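Local structure of Pab-dependent poly(a)-specific ribonuclease subunit PAN2 (Neurospora crassa, 4CZX) at residues P74-L79 / L88-V93; Q112-M117 / I127-W132. The protein probably serves, through a longer chain whose N-terminal WD40 domain this is, as the catalytic subunit of the PAN deadenylation complex that shortens mRNA poly(A) tails. One frame throughout, in Å; residues are numbered along the deposited sequence.

Interaction 1: P74-L79 / L88-V93; sequences PLRQFL and LGSRSV. With PO4 (phosphate ion), chain D.
Arg-76 reaches across to Ser-90 side-on, with NE and NH2 both donating to the one hydroxyl oxygen, OG. Arg-76 NE lies 2.9 Å and Arg-76 NH2 3.0 Å from Ser-90 OG. A single acceptor set between two donors bends both bonds, to 143° at NE and 137° at NH2. The oxygen sits near the guanidinium plane. Ser-90 OG is also hydrogen-bonded to Asp-113 OD1. Arg-76 CG stands anti to its own carbonyl carbon (chi1 -55°), which lays it against Leu-88 CD2, and the chain then bends at chi2. Over one face of the guanidinium lies Pro-74, its CG 3.4 Å above the plane and over the centre.

Two backbone hydrogen bonds join the segments as well. Arg-76 N donates to Leu-88 O at 2.8 Å, and Leu-88 N donates to Gln-77 O at 3.0 Å, so both polar backbone atoms of Leu-88 are used. Gln-77 N, by contrast, is buried with no partner in the model. The contact lies at the innermost strand of a WD40 propeller blade, 77-80, beside the loop that follows strand 85-88. A water bridges the two segments here, donating to Pro-74 O at 2.7 Å and accepting from Ser-90 N at 2.9 Å. Farther along, Arg-91 turns to a phosphate ion, probably from the crystallisation liquor: its NH2 donates to O1 of the phosphate at 3.2 Å. Arg-91 NE is bonded to Met-111 O, and Arg-107 NE shares the phosphate.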
# COMPACT_ATOMS: atom_id res chain seq x y z
N PRO A 74 -1.41 4.60 24.65
CA PRO A 74 -2.82 4.53 25.04
C PRO A 74 -3.57 5.86 24.94
O PRO A 74 -2.98 6.92 25.08
CB PRO A 74 -2.76 4.09 26.52
CG PRO A 74 -1.37 4.38 26.96
CD PRO A 74 -0.51 4.20 25.74
N LEU A 75 -4.86 5.76 24.68
CA LEU A 75 -5.75 6.90 24.80
C LEU A 75 -5.93 7.07 26.31
O LEU A 75 -6.41 6.16 26.97
CB LEU A 75 -7.08 6.65 24.09
CG LEU A 75 -7.82 7.89 23.55
CD1 LEU A 75 -9.06 7.48 22.75
CD2 LEU A 75 -8.20 8.81 24.70
N ARG A 76 -5.49 8.21 26.85
CA ARG A 76 -5.40 8.35 28.30
C ARG A 76 -6.69 8.82 28.96
O ARG A 76 -7.00 8.40 30.09
CB ARG A 76 -4.26 9.31 28.66
CG ARG A 76 -2.92 8.92 28.06
CD ARG A 76 -1.99 8.51 29.14
NE ARG A 76 -0.71 8.01 28.65
CZ ARG A 76 -0.16 6.89 29.11
NH1 ARG A 76 -0.79 6.19 30.04
NH2 ARG A 76 1.00 6.48 28.63
N GLN A 77 -7.41 9.71 28.29
CA GLN A 77 -8.60 10.34 28.88
C GLN A 77 -9.44 11.04 27.81
O GLN A 77 -8.90 11.50 26.79
CB GLN A 77 -8.21 11.34 29.97
CG GLN A 77 -9.37 11.86 30.86
CD GLN A 77 -8.97 13.08 31.68
OE1 GLN A 77 -7.80 13.28 31.99
NE2 GLN A 77 -9.95 13.94 31.98
N PHE A 78 -10.75 11.11 28.06
CA PHE A 78 -11.70 11.90 27.28
C PHE A 78 -12.17 13.12 28.08
O PHE A 78 -12.23 13.07 29.32
CB PHE A 78 -12.95 11.09 26.91
CG PHE A 78 -12.69 9.84 26.14
CD1 PHE A 78 -12.50 9.88 24.76
CD2 PHE A 78 -12.71 8.60 26.77
CE1 PHE A 78 -12.29 8.70 24.04
CE2 PHE A 78 -12.50 7.42 26.06
CZ PHE A 78 -12.29 7.47 24.69
N LEU A 79 -12.50 14.20 27.38
CA LEU A 79 -13.33 15.27 27.95
C LEU A 79 -14.35 15.69 26.90
O LEU A 79 -14.11 15.52 25.70
CB LEU A 79 -12.51 16.48 28.39
CG LEU A 79 -11.72 16.44 29.70
CD1 LEU A 79 -11.01 17.77 29.88
CD2 LEU A 79 -12.62 16.14 30.90
N LEU A 88 -6.90 12.83 25.01
CA LEU A 88 -5.54 13.03 25.49
C LEU A 88 -4.68 11.79 25.28
O LEU A 88 -5.07 10.68 25.64
CB LEU A 88 -5.51 13.41 26.98
CG LEU A 88 -4.12 13.82 27.50
CD1 LEU A 88 -4.23 14.94 28.52
CD2 LEU A 88 -3.34 12.65 28.12
N GLY A 89 -3.51 11.99 24.68
CA GLY A 89 -2.49 10.95 24.60
C GLY A 89 -1.23 11.49 25.26
O GLY A 89 -1.19 12.67 25.63
N SER A 90 -0.21 10.65 25.42
CA SER A 90 1.01 11.08 26.08
C SER A 90 1.72 12.24 25.39
O SER A 90 2.41 13.01 26.05
CB SER A 90 1.98 9.90 26.21
OG SER A 90 1.62 9.11 27.32
N ARG A 91 1.56 12.35 24.07
CA ARG A 91 2.35 13.29 23.28
C ARG A 91 1.52 14.42 22.66
O ARG A 91 2.06 15.31 21.99
CB ARG A 91 3.10 12.56 22.16
CG ARG A 91 4.05 11.45 22.65
CD ARG A 91 5.19 12.03 23.49
NE ARG A 91 5.76 13.20 22.84
CZ ARG A 91 6.65 13.16 21.85
NH1 ARG A 91 7.11 11.99 21.41
NH2 ARG A 91 7.10 14.29 21.31
N SER A 92 0.21 14.38 22.87
CA SER A 92 -0.66 15.31 22.15
C SER A 92 -2.06 15.39 22.71
O SER A 92 -2.48 14.53 23.49
CB SER A 92 -0.74 14.92 20.67
OG SER A 92 -1.45 13.70 20.53
N VAL A 93 -2.78 16.43 22.29
CA VAL A 93 -4.18 16.59 22.64
C VAL A 93 -4.91 16.78 21.32
O VAL A 93 -4.45 17.52 20.45
CB VAL A 93 -4.42 17.79 23.57
CG1 VAL A 93 -5.88 17.88 23.98
CG2 VAL A 93 -3.51 17.70 24.81
P PO4 D . 7.53 13.67 17.42
O1 PO4 D . 8.58 14.00 18.45
O2 PO4 D . 6.94 12.32 17.73
O3 PO4 D . 6.45 14.73 17.44
O4 PO4 D . 8.16 13.65 16.04
O HOH W 1 -0.39 7.81 25.19

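Interaction 2: Q112-M117 / I127-W132; sequences QDLRAM and ILVAGW
Arg-115 spreads its guanidinium over one face of the Trp-132 ring, a cation-pi contact with CZ 3.9 Å from the centroid of the five-membered ring and 20° off its normal. The planes are 33° apart, and the tilt brings NH1 closest, 3.2 Å from Trp-132 CE2. Arg-115 CG, anti to its own carbonyl carbon (chi1 -64°), adds a contact of 3.5 Å with Trp-132 CD1. Asp-113 fixes the guanidinium side-on: NE donates to OD1 at 2.9 Å, while NH2 forms a salt bridge to OD2. A water donates to both Asp-113 OD2 and Trp-132 O. An alanine in place of Trp-132 would probably leave the guanidinium without its aromatic face and Ser-157 OG without the indole NE1 that it meets. Deeper in, Met-117 CB packs on Val-129 CG1 at 3.6 Å and Met-117 SD on Ile-127 CD1. Between these two zones Ala-130 O takes two backbone donors, Arg-115 N at 2.8 Å and Ala-116 N at 3.0 Å, and Ala-130 N returns a bond to Ala-116 O. Two residues facing one define a classic beta bulge, here in the inner hairpin of a WD40 blade.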
# COMPACT_ATOMS: atom_id res chain seq x y z
N GLN A 112 5.40 15.47 26.80
CA GLN A 112 6.30 14.33 26.77
C GLN A 112 5.65 13.06 27.31
O GLN A 112 5.88 11.98 26.77
CB GLN A 112 7.58 14.64 27.54
CG GLN A 112 8.51 15.59 26.78
CD GLN A 112 8.78 15.12 25.35
OE1 GLN A 112 9.16 13.97 25.12
NE2 GLN A 112 8.59 16.02 24.39
N ASP A 113 4.88 13.19 28.38
CA ASP A 113 4.15 12.06 28.92
C ASP A 113 2.91 12.55 29.66
O ASP A 113 2.80 12.41 30.89
CB ASP A 113 5.04 11.22 29.84
CG ASP A 113 4.41 9.88 30.19
OD1 ASP A 113 3.36 9.53 29.60
OD2 ASP A 113 4.95 9.16 31.05
N LEU A 114 1.98 13.15 28.91
CA LEU A 114 0.71 13.63 29.47
C LEU A 114 -0.13 12.47 29.97
O LEU A 114 -0.14 11.41 29.35
CB LEU A 114 -0.09 14.39 28.41
CG LEU A 114 0.57 15.62 27.77
CD1 LEU A 114 -0.39 16.19 26.74
CD2 LEU A 114 0.89 16.65 28.83
N ARG A 115 -0.85 12.67 31.07
CA ARG A 115 -1.67 11.62 31.67
C ARG A 115 -3.08 12.05 32.01
O ARG A 115 -3.97 11.22 32.22
CB ARG A 115 -1.00 11.09 32.95
CG ARG A 115 0.36 10.41 32.73
CD ARG A 115 0.24 9.17 31.85
NE ARG A 115 1.57 8.56 31.67
CZ ARG A 115 2.10 7.67 32.50
NH1 ARG A 115 1.43 7.25 33.57
NH2 ARG A 115 3.32 7.18 32.27
N ALA A 116 -3.29 13.37 32.10
CA ALA A 116 -4.51 13.88 32.67
C ALA A 116 -4.84 15.27 32.17
O ALA A 116 -3.96 16.08 31.87
CB ALA A 116 -4.41 13.91 34.21
N MET A 117 -6.13 15.55 32.12
CA MET A 117 -6.55 16.92 31.90
C MET A 117 -7.89 17.21 32.53
O MET A 117 -8.67 16.31 32.84
CB MET A 117 -6.62 17.20 30.43
CG MET A 117 -7.57 16.35 29.79
SD MET A 117 -7.51 16.90 28.10
CE MET A 117 -8.51 15.63 27.57
N ILE A 127 -8.71 24.14 29.12
CA ILE A 127 -8.30 22.96 29.86
C ILE A 127 -6.87 23.06 30.38
O ILE A 127 -6.04 23.79 29.84
CB ILE A 127 -8.41 21.67 29.01
CG1 ILE A 127 -7.60 21.80 27.72
CG2 ILE A 127 -9.87 21.34 28.74
CD1 ILE A 127 -7.62 20.53 26.88
N LEU A 128 -6.61 22.31 31.45
CA LEU A 128 -5.27 22.14 31.98
C LEU A 128 -4.82 20.73 31.65
O LEU A 128 -5.58 19.78 31.83
CB LEU A 128 -5.27 22.36 33.50
CG LEU A 128 -3.97 22.04 34.24
CD1 LEU A 128 -2.87 23.06 33.92
CD2 LEU A 128 -4.23 21.99 35.76
N VAL A 129 -3.60 20.56 31.15
CA VAL A 129 -3.12 19.21 30.86
C VAL A 129 -1.79 19.01 31.57
O VAL A 129 -0.99 19.94 31.68
CB VAL A 129 -3.00 18.91 29.33
CG1 VAL A 129 -4.30 19.28 28.58
CG2 VAL A 129 -1.79 19.60 28.72
N ALA A 130 -1.58 17.81 32.07
CA ALA A 130 -0.40 17.48 32.87
C ALA A 130 -0.13 15.99 32.79
O ALA A 130 -0.90 15.24 32.19
CB ALA A 130 -0.60 17.91 34.32
N GLY A 131 0.97 15.56 33.38
CA GLY A 131 1.25 14.14 33.42
C GLY A 131 2.50 13.83 34.21
O GLY A 131 2.86 14.53 35.15
N TRP A 132 3.19 12.77 33.80
CA TRP A 132 4.39 12.35 34.51
C TRP A 132 5.57 13.10 33.90
O TRP A 132 6.41 12.53 33.21
CB TRP A 132 4.56 10.83 34.44
CG TRP A 132 3.50 10.07 35.23
CD1 TRP A 132 2.31 10.56 35.69
CD2 TRP A 132 3.55 8.70 35.64
NE1 TRP A 132 1.61 9.58 36.36
CE2 TRP A 132 2.36 8.43 36.34
CE3 TRP A 132 4.50 7.68 35.48
CZ2 TRP A 132 2.08 7.17 36.88
CZ3 TRP A 132 4.22 6.43 36.01
CH2 TRP A 132 3.02 6.19 36.71
O HOH W 2 7.17 9.95 32.24

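Interaction 1 closes before interaction 2 opens along the chain, and their centres are about 8 Å apart. They occupy two successive four-stranded antiparallel sheets, neighbouring blades of the propeller, in the predicted repeats WD 2 and WD 3; each involves the first strand of its blade, 77-80 or 114-119. The blades meet directly: Gln-77 OE1 lies 2.8 Å from Met-117 N, a probable hydrogen bond, Leu-88 packs on Leu-114 and Met-117, and Arg-91 CD comes within 3.4 Å of Gln-112 O. Asp-113, of the second blade, serves both interactions. Polar and apolar contacts together therefore join one blade to the next in this WD40 domain.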